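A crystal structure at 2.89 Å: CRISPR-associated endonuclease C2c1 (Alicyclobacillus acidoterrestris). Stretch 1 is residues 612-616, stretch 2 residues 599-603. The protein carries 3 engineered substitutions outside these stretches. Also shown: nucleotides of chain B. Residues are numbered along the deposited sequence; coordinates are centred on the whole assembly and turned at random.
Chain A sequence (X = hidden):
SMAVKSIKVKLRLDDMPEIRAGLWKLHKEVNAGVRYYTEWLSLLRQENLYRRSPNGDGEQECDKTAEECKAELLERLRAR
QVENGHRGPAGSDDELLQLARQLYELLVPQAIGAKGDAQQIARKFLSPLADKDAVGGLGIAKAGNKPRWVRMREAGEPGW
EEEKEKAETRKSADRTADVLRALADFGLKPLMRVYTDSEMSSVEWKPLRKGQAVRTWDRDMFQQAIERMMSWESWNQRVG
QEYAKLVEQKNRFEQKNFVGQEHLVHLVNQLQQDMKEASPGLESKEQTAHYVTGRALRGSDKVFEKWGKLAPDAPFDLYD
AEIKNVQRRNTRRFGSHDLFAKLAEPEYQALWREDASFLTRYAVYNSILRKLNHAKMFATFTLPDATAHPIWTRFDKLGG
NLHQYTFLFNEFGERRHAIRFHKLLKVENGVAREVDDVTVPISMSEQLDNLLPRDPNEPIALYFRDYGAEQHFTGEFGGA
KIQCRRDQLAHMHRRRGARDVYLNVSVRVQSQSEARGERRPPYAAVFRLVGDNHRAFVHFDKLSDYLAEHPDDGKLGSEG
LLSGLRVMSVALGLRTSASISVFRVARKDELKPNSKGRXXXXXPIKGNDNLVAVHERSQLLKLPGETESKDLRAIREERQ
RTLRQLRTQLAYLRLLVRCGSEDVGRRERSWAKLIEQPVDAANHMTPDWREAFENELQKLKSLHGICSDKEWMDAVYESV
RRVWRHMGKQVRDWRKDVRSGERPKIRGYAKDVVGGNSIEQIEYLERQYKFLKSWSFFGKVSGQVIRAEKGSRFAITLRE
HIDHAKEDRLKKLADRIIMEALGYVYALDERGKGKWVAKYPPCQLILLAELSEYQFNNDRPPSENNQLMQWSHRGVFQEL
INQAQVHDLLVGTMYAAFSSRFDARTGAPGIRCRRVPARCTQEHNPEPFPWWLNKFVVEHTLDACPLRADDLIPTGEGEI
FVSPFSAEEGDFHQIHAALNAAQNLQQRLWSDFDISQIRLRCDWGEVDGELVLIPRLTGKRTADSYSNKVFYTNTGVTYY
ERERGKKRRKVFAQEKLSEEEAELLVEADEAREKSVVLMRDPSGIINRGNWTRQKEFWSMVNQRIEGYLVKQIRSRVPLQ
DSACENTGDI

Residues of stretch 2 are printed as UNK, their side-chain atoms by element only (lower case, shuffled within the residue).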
# COMPACT_ATOMS: atom_id res chain seq x y z
N VAL A 612 -18.70 30.64 9.09
CA VAL A 612 -17.79 29.90 9.95
C VAL A 612 -17.99 28.41 9.69
O VAL A 612 -18.90 28.00 8.97
CB VAL A 612 -18.00 30.23 11.44
CG1 VAL A 612 -17.68 31.68 11.71
CG2 VAL A 612 -19.43 29.93 11.86
N ALA A 613 -17.11 27.61 10.28
CA ALA A 613 -17.18 26.15 10.19
C ALA A 613 -17.54 25.62 11.57
O ALA A 613 -16.68 25.52 12.45
CB ALA A 613 -15.87 25.56 9.69
N VAL A 614 -18.81 25.28 11.76
CA VAL A 614 -19.34 24.89 13.06
C VAL A 614 -19.12 23.40 13.27
O VAL A 614 -19.46 22.58 12.41
CB VAL A 614 -20.83 25.24 13.16
CG1 VAL A 614 -21.38 24.80 14.50
CG2 VAL A 614 -21.03 26.72 12.96
N HIS A 615 -18.56 23.04 14.43
CA HIS A 615 -18.38 21.63 14.76
C HIS A 615 -19.73 20.98 15.06
O HIS A 615 -20.50 21.47 15.89
CB HIS A 615 -17.45 21.49 15.97
CG HIS A 615 -17.18 20.07 16.37
ND1 HIS A 615 -17.88 19.42 17.36
CD2 HIS A 615 -16.26 19.18 15.91
CE1 HIS A 615 -17.42 18.19 17.48
NE2 HIS A 615 -16.44 18.02 16.62
N GLU A 616 -20.01 19.87 14.38
CA GLU A 616 -21.24 19.11 14.58
C GLU A 616 -21.05 17.95 15.54
O GLU A 616 -21.77 17.84 16.54
CB GLU A 616 -21.77 18.60 13.24
CG GLU A 616 -22.13 19.69 12.25
CD GLU A 616 -23.63 19.80 12.03
OE1 GLU A 616 -24.24 18.82 11.57
OE2 GLU A 616 -24.18 20.88 12.32
N UNK A 599 -21.87 27.84 23.75
CA UNK A 599 -21.53 28.36 22.42
C UNK A 599 -20.74 27.29 21.67
O UNK A 599 -19.79 26.71 22.23
c UNK A 599 -20.79 29.71 22.53
c UNK A 599 -21.49 30.77 21.68
c UNK A 599 -19.31 29.61 22.17
N UNK A 600 -21.14 26.92 20.46
CA UNK A 600 -20.51 25.79 19.78
C UNK A 600 -19.12 26.14 19.28
O UNK A 600 -18.75 27.30 19.08
c UNK A 600 -22.75 26.12 18.99
c UNK A 600 -21.46 25.48 18.62
c UNK A 600 -22.37 27.35 19.77
N UNK A 601 -18.33 25.08 19.07
CA UNK A 601 -16.97 25.23 18.59
C UNK A 601 -17.00 25.48 17.09
O UNK A 601 -17.68 24.76 16.35
c UNK A 601 -12.60 25.17 18.66
c UNK A 601 -14.16 23.09 17.73
c UNK A 601 -12.04 24.20 17.84
c UNK A 601 -12.83 23.16 17.38
c UNK A 601 -16.17 23.98 18.93
c UNK A 601 -14.72 24.06 18.55
c UNK A 601 -13.93 25.09 19.00
N UNK A 602 -16.27 26.50 16.63
CA UNK A 602 -16.22 26.80 15.21
C UNK A 602 -14.82 27.28 14.84
O UNK A 602 -14.02 27.66 15.69
c UNK A 602 -17.60 30.61 17.36
c UNK A 602 -17.73 29.39 16.73
c UNK A 602 -16.88 31.62 16.76
c UNK A 602 -16.28 31.41 15.53
c UNK A 602 -16.42 30.19 14.91
c UNK A 602 -17.28 27.84 14.81
c UNK A 602 -17.13 29.16 15.49
N UNK A 603 -14.54 27.23 13.54
CA UNK A 603 -13.30 27.72 12.96
C UNK A 603 -13.59 28.85 12.00
O UNK A 603 -14.55 28.77 11.23
c UNK A 603 -10.38 25.25 14.96
c UNK A 603 -12.55 26.61 12.21
c UNK A 603 -11.82 25.67 13.09
c UNK A 603 -11.88 24.30 12.86
c UNK A 603 -11.06 26.13 14.15
c UNK A 603 -11.21 23.42 13.67
c UNK A 603 -10.46 23.90 14.73
P A B 6 -12.69 21.24 22.89
OP1 A B 6 -11.34 21.77 22.58
OP2 A B 6 -13.78 22.18 23.28
O5' A B 6 -13.16 20.39 21.63
C5' A B 6 -13.89 20.99 20.57
C4' A B 6 -15.28 20.41 20.48
O4' A B 6 -15.14 18.99 20.22
C3' A B 6 -16.10 20.55 21.76
O3' A B 6 -17.37 21.22 21.59
C2' A B 6 -16.20 19.13 22.32
O2' A B 6 -17.44 18.80 22.91
C1' A B 6 -15.91 18.23 21.13
N9 A B 6 -15.12 17.07 21.55
C8 A B 6 -13.88 17.11 22.14
N7 A B 6 -13.41 15.94 22.47
C5 A B 6 -14.41 15.06 22.10
C6 A B 6 -14.52 13.66 22.19
N6 A B 6 -13.56 12.89 22.71
N1 A B 6 -15.65 13.09 21.73
C2 A B 6 -16.60 13.87 21.21
N3 A B 6 -16.62 15.20 21.07
C4 A B 6 -15.48 15.74 21.54
P G B 7 -18.61 20.67 20.72
OP1 G B 7 -18.17 19.79 19.63
OP2 G B 7 -19.40 21.87 20.38
O5' G B 7 -19.47 19.80 21.74
C5' G B 7 -20.11 18.60 21.30
C4' G B 7 -21.08 18.06 22.33
O4' G B 7 -20.40 17.91 23.60
C3' G B 7 -22.31 18.92 22.59
O3' G B 7 -23.41 18.07 22.89
C2' G B 7 -21.92 19.69 23.85
O2' G B 7 -23.01 20.12 24.63
C1' G B 7 -21.07 18.66 24.59
N9 G B 7 -20.05 19.25 25.46
C8 G B 7 -18.93 19.94 25.06
N7 G B 7 -18.20 20.34 26.07
C5 G B 7 -18.88 19.89 27.19
C6 G B 7 -18.57 20.02 28.57
O6 G B 7 -17.61 20.59 29.09
N1 G B 7 -19.53 19.41 29.37
C2 G B 7 -20.64 18.75 28.90
N2 G B 7 -21.45 18.22 29.82
N3 G B 7 -20.94 18.62 27.62
C4 G B 7 -20.02 19.21 26.83

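Position 599 carries three side-chain carbons, one attached to CA and bearing the other two. A branch directly at CB with no heteroatom identifies valine, Val-599. It touches nothing on stretch 1, is exposed and is poorly ordered, so the contact places no demand on its type.

At position 600 there are again three carbons, but they close a ring onto the backbone N. Its CB lies 4.2 Å from CG1 of Val-614, a contact between apolar groups. The closed ring defines Pro-600. Its nitrogen has no hydrogen to donate, which costs nothing here because the backbone hydrogen bonds begin at the next residue.

Position 601 has one carbon followed by a ring of six carbons. CB of His-615 sits at the edge of this ring, near its plane, 4.1 Å from the nearest ring carbon. The residue is Phe-601, and that ring carbon is CD1. C5' of A6 of chain B lies over one ring face, 3.5 Å from CD1 of Phe-601, so a flat apolar side chain suits this buried place, meeting the histidine at its edge and the nucleotide over one face. Its backbone O accepts a nearly linear hydrogen bond from N of His-615, at 2.7 Å.

The side chain at position 602 has the same composition, one carbon and a six-carbon ring. The ring approaches CG1 of Val-612, while CB lies 4.3 Å from CG2 of Val-614. This is Phe-602; its CD1 is 3.7 Å from CG1 of Val-612. CB packs near Val-614, and the ring extends the side chain's reach to Val-612. On the backbone, its CA makes a CA-H...O contact of 3.1 Å with O of Ala-613.

Position 603 repeats the pattern of one carbon and a ring of six. Its CB faces CB of Ala-613 at 4.3 Å, but the ring leads away from stretch 1. The residue is Phe-603: its first carbon packs on the small alanine, and its ring is left to fill space beyond this contact.

The contact is antiparallel pairing reinforced by apolar packing. Ala-613 and Phe-603 form a hydrogen-bonded pair, with N of Phe-603 2.9 Å from O of Ala-613 and N of Ala-613 3.0 Å from O of Phe-603. Val-614 and Phe-602 form the adjoining non-hydrogen-bonded pair, their side chains on the sheet face opposite that of Ala-613 and Phe-603. The hydrogen bonds fix the register, and the alternation of faces lets both sides pack; together the two stretches bury 341 Å², both sides summed.

Stretch 2 (599-603) VPFFF
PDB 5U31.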